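Local coordinates for periplasmic divalent cation tolerance protein (Xylella fastidiosa, PDB 2NUH) that is of uncertain function but may bind copper ions and contribute to tolerance of divalent cations, at residues A[19-31]-A[68-80]. Numbering follows the deposited sequence.
Sequences EIISRVLVQERLA and NAAITRLCALHPY
Glu28 and Arg73 close the solvent side of this helix pair with a side-on, two-pronged salt bridge: Arg73 NE donates to Glu28 OE1 over 2.8 Å and Arg73 NH1 to Glu28 OE2 over 2.8 Å. Both carboxylate oxygens are met on their syn sides, and the two flat groups lie only 10° from coplanar, which restrains rotation of each. Arg73 reaches this position by bending at its second torsion (chi2 65°), while Glu28 runs out straight beyond CG. Leu77 CG sits over one face of the guanidinium, and Val24 CG1 approaches Arg73 NH1 to 3.6 Å.

The aliphatic root of Arg73 belongs to the apolar layer beneath: its CB is touched by Leu30 CD1 at 3.5 Å and, less closely, by Leu25 CD2. Along the same seam Val24 meets Leu77 tip to tip, CG1 to CD1 at 3.5 Å. Deeper, Ile21 lays CG2 against Leu74 CD1 at a tight 3.5 Å and sends CD1 to His78 CD2, at the end of the seam away from Leu30. At the opposite end, Ala69 and Ala70 lie against Leu30, whose CD2 is 3.8 Å from Ala69 CB.

Leu30 is placed by the Schellman motif that ends helix 15-27, with Arg29 at positive phi, Leu30 N bonded to Leu25 O and Arg29 N to Val26 O; Leu25 O also accepts from Ala31 N. His78 is fixed by Thr11 O at NE2 and by Tyr80 N at ND1. Ile21 and Leu25 also rest on strand 50-63, and Leu74 on strand 5-12, as expected for two roughly antiparallel helices, the axes of 19-27 and 68-77 being 141° apart in direction, packed on the sheet of a ferredoxin-like CutA fold. The chemistry is thus graded, from hydrocarbon next to the sheet to a paired charge at the outer edge, where partial exposure probably tempers the electrostatic gain.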
# COMPACT_ATOMS: atom_id res chain seq x y z
N GLU A 19 -9.45 -4.85 1.48
CA GLU A 19 -9.44 -5.65 2.68
C GLU A 19 -8.50 -6.83 2.52
O GLU A 19 -7.75 -7.16 3.43
CB GLU A 19 -10.85 -6.13 3.01
CG GLU A 19 -11.81 -4.97 3.23
CD GLU A 19 -13.19 -5.39 3.68
OE1 GLU A 19 -14.06 -4.49 3.77
OE2 GLU A 19 -13.42 -6.60 3.95
N ILE A 20 -8.54 -7.46 1.35
CA ILE A 20 -7.66 -8.60 1.10
C ILE A 20 -6.22 -8.16 1.21
O ILE A 20 -5.42 -8.77 1.90
CB ILE A 20 -7.92 -9.21 -0.28
CG1 ILE A 20 -9.31 -9.85 -0.32
CG2 ILE A 20 -6.84 -10.24 -0.65
CD1 ILE A 20 -9.81 -10.06 -1.72
N ILE A 21 -5.88 -7.07 0.53
CA ILE A 21 -4.50 -6.61 0.53
C ILE A 21 -4.07 -6.20 1.92
O ILE A 21 -2.98 -6.56 2.38
CB ILE A 21 -4.31 -5.46 -0.47
CG1 ILE A 21 -4.33 -6.02 -1.90
CG2 ILE A 21 -3.00 -4.71 -0.21
CD1 ILE A 21 -4.69 -4.98 -2.95
N SER A 22 -4.92 -5.45 2.59
CA SER A 22 -4.60 -4.98 3.93
C SER A 22 -4.36 -6.14 4.87
O SER A 22 -3.35 -6.18 5.59
CB SER A 22 -5.75 -4.13 4.46
OG SER A 22 -5.89 -2.94 3.72
N ARG A 23 -5.29 -7.09 4.87
CA ARG A 23 -5.20 -8.20 5.79
C ARG A 23 -4.00 -9.06 5.49
O ARG A 23 -3.27 -9.45 6.40
CB ARG A 23 -6.48 -9.04 5.76
CG ARG A 23 -7.70 -8.35 6.33
CD ARG A 23 -8.90 -9.32 6.38
NE ARG A 23 -8.52 -10.64 6.92
CZ ARG A 23 -8.42 -11.75 6.20
NH1 ARG A 23 -8.06 -12.90 6.77
NH2 ARG A 23 -8.67 -11.73 4.90
N VAL A 24 -3.78 -9.36 4.22
CA VAL A 24 -2.68 -10.25 3.88
C VAL A 24 -1.33 -9.62 4.16
O VAL A 24 -0.45 -10.26 4.71
CB VAL A 24 -2.75 -10.73 2.42
CG1 VAL A 24 -1.45 -11.45 2.03
CG2 VAL A 24 -3.93 -11.67 2.26
N LEU A 25 -1.17 -8.35 3.80
CA LEU A 25 0.12 -7.72 4.04
C LEU A 25 0.45 -7.68 5.53
O LEU A 25 1.61 -7.86 5.91
CB LEU A 25 0.15 -6.31 3.48
CG LEU A 25 0.18 -6.24 1.95
CD1 LEU A 25 0.30 -4.79 1.50
CD2 LEU A 25 1.33 -7.06 1.38
N VAL A 26 -0.55 -7.44 6.36
CA VAL A 26 -0.33 -7.40 7.80
C VAL A 26 -0.13 -8.82 8.33
O VAL A 26 0.80 -9.07 9.09
CB VAL A 26 -1.49 -6.69 8.54
CG1 VAL A 26 -1.32 -6.81 10.05
CG2 VAL A 26 -1.55 -5.23 8.13
N GLN A 27 -0.96 -9.75 7.88
CA GLN A 27 -0.87 -11.12 8.37
C GLN A 27 0.47 -11.72 8.06
O GLN A 27 1.05 -12.43 8.88
CB GLN A 27 -1.93 -11.98 7.70
CG GLN A 27 -3.26 -11.88 8.34
CD GLN A 27 -4.35 -12.42 7.45
OE1 GLN A 27 -4.18 -12.57 6.24
NE2 GLN A 27 -5.49 -12.71 8.06
N GLU A 28 0.95 -11.44 6.85
CA GLU A 28 2.23 -11.99 6.42
C GLU A 28 3.42 -11.18 6.85
O GLU A 28 4.54 -11.43 6.41
CB GLU A 28 2.23 -12.19 4.91
CG GLU A 28 1.18 -13.19 4.50
CD GLU A 28 1.12 -13.44 3.03
OE1 GLU A 28 1.88 -12.81 2.26
OE2 GLU A 28 0.27 -14.27 2.65
N ARG A 29 3.17 -10.19 7.70
CA ARG A 29 4.22 -9.35 8.27
C ARG A 29 5.05 -8.68 7.18
O ARG A 29 6.27 -8.58 7.26
CB ARG A 29 5.08 -10.14 9.26
CG ARG A 29 4.26 -10.61 10.44
CD ARG A 29 5.10 -11.25 11.53
NE ARG A 29 4.24 -11.80 12.58
CZ ARG A 29 3.82 -11.13 13.65
NH1 ARG A 29 4.19 -9.87 13.85
NH2 ARG A 29 3.03 -11.73 14.54
N LEU A 30 4.37 -8.23 6.15
CA LEU A 30 5.01 -7.44 5.11
C LEU A 30 4.78 -5.97 5.33
O LEU A 30 5.48 -5.13 4.77
CB LEU A 30 4.48 -7.85 3.74
CG LEU A 30 4.70 -9.32 3.42
CD1 LEU A 30 4.18 -9.60 2.04
CD2 LEU A 30 6.16 -9.72 3.51
N ALA A 31 3.77 -5.66 6.14
CA ALA A 31 3.47 -4.29 6.50
C ALA A 31 2.98 -4.32 7.93
O ALA A 31 2.37 -5.30 8.34
CB ALA A 31 2.40 -3.72 5.59
N ASN A 68 10.01 -4.33 -1.01
CA ASN A 68 9.85 -5.08 -2.23
C ASN A 68 8.86 -6.20 -2.04
O ASN A 68 8.04 -6.43 -2.91
CB ASN A 68 11.18 -5.66 -2.68
CG ASN A 68 12.15 -4.61 -3.12
OD1 ASN A 68 11.83 -3.42 -3.14
ND2 ASN A 68 13.36 -5.03 -3.45
N ALA A 69 8.94 -6.89 -0.92
CA ALA A 69 8.03 -7.99 -0.67
C ALA A 69 6.59 -7.51 -0.56
O ALA A 69 5.66 -8.15 -1.03
CB ALA A 69 8.42 -8.74 0.58
N ALA A 70 6.40 -6.37 0.09
CA ALA A 70 5.06 -5.83 0.22
C ALA A 70 4.51 -5.47 -1.16
O ALA A 70 3.35 -5.72 -1.47
CB ALA A 70 5.07 -4.61 1.13
N ILE A 71 5.37 -4.87 -1.99
CA ILE A 71 4.92 -4.48 -3.31
C ILE A 71 4.60 -5.69 -4.17
O ILE A 71 3.59 -5.70 -4.88
CB ILE A 71 5.95 -3.58 -4.01
CG1 ILE A 71 5.94 -2.20 -3.34
CG2 ILE A 71 5.61 -3.46 -5.51
CD1 ILE A 71 7.04 -1.24 -3.81
N THR A 72 5.44 -6.71 -4.11
CA THR A 72 5.20 -7.84 -4.97
C THR A 72 4.01 -8.63 -4.47
O THR A 72 3.21 -9.12 -5.27
CB THR A 72 6.44 -8.75 -5.13
OG1 THR A 72 6.79 -9.31 -3.87
CG2 THR A 72 7.62 -7.95 -5.61
N ARG A 73 3.85 -8.75 -3.15
CA ARG A 73 2.67 -9.44 -2.64
C ARG A 73 1.40 -8.66 -2.95
O ARG A 73 0.38 -9.23 -3.31
CB ARG A 73 2.80 -9.68 -1.14
CG ARG A 73 1.73 -10.58 -0.56
CD ARG A 73 1.82 -11.99 -1.13
NE ARG A 73 0.96 -12.86 -0.34
CZ ARG A 73 -0.01 -13.61 -0.84
NH1 ARG A 73 -0.75 -14.33 -0.00
NH2 ARG A 73 -0.22 -13.67 -2.15
N LEU A 74 1.48 -7.34 -2.81
CA LEU A 74 0.38 -6.48 -3.24
C LEU A 74 0.01 -6.80 -4.69
O LEU A 74 -1.16 -6.96 -5.02
CB LEU A 74 0.82 -5.02 -3.09
CG LEU A 74 0.06 -3.88 -3.76
CD1 LEU A 74 -1.18 -3.59 -2.98
CD2 LEU A 74 0.95 -2.65 -3.80
N CYS A 75 1.02 -6.90 -5.54
CA CYS A 75 0.74 -7.23 -6.93
C CYS A 75 0.06 -8.58 -7.06
O CYS A 75 -0.84 -8.73 -7.88
CB CYS A 75 2.01 -7.25 -7.74
SG CYS A 75 2.68 -5.64 -8.02
N ALA A 76 0.51 -9.55 -6.27
CA ALA A 76 -0.02 -10.90 -6.38
C ALA A 76 -1.49 -10.93 -6.00
O ALA A 76 -2.23 -11.82 -6.41
CB ALA A 76 0.77 -11.83 -5.48
N LEU A 77 -1.90 -9.95 -5.20
CA LEU A 77 -3.26 -9.92 -4.69
C LEU A 77 -4.12 -8.94 -5.44
O LEU A 77 -5.30 -8.78 -5.13
CB LEU A 77 -3.24 -9.50 -3.23
CG LEU A 77 -2.50 -10.43 -2.28
CD1 LEU A 77 -2.29 -9.74 -0.94
CD2 LEU A 77 -3.26 -11.73 -2.12
N HIS A 78 -3.53 -8.25 -6.40
CA HIS A 78 -4.20 -7.08 -6.92
C HIS A 78 -5.09 -7.38 -8.10
O HIS A 78 -4.71 -8.14 -8.98
CB HIS A 78 -3.18 -6.05 -7.34
CG HIS A 78 -3.66 -4.66 -7.12
ND1 HIS A 78 -4.59 -4.06 -7.94
CD2 HIS A 78 -3.38 -3.77 -6.14
CE1 HIS A 78 -4.85 -2.85 -7.49
NE2 HIS A 78 -4.12 -2.64 -6.40
N PRO A 79 -6.30 -6.79 -8.14
CA PRO A 79 -7.11 -6.88 -9.33
C PRO A 79 -6.46 -6.32 -10.57
O PRO A 79 -6.72 -6.79 -11.67
CB PRO A 79 -8.32 -6.01 -8.99
CG PRO A 79 -8.43 -6.12 -7.53
CD PRO A 79 -7.02 -6.12 -7.04
N TYR A 80 -5.65 -5.29 -10.41
CA TYR A 80 -5.08 -4.64 -11.57
C TYR A 80 -3.83 -5.34 -12.03
O TYR A 80 -3.03 -5.80 -11.22
CB TYR A 80 -4.69 -3.20 -11.29
CG TYR A 80 -5.78 -2.28 -10.80
CD1 TYR A 80 -7.13 -2.57 -10.99
CD2 TYR A 80 -5.45 -1.10 -10.15
CE1 TYR A 80 -8.10 -1.70 -10.53
CE2 TYR A 80 -6.41 -0.23 -9.70
CZ TYR A 80 -7.74 -0.54 -9.88
OH TYR A 80 -8.69 0.33 -9.42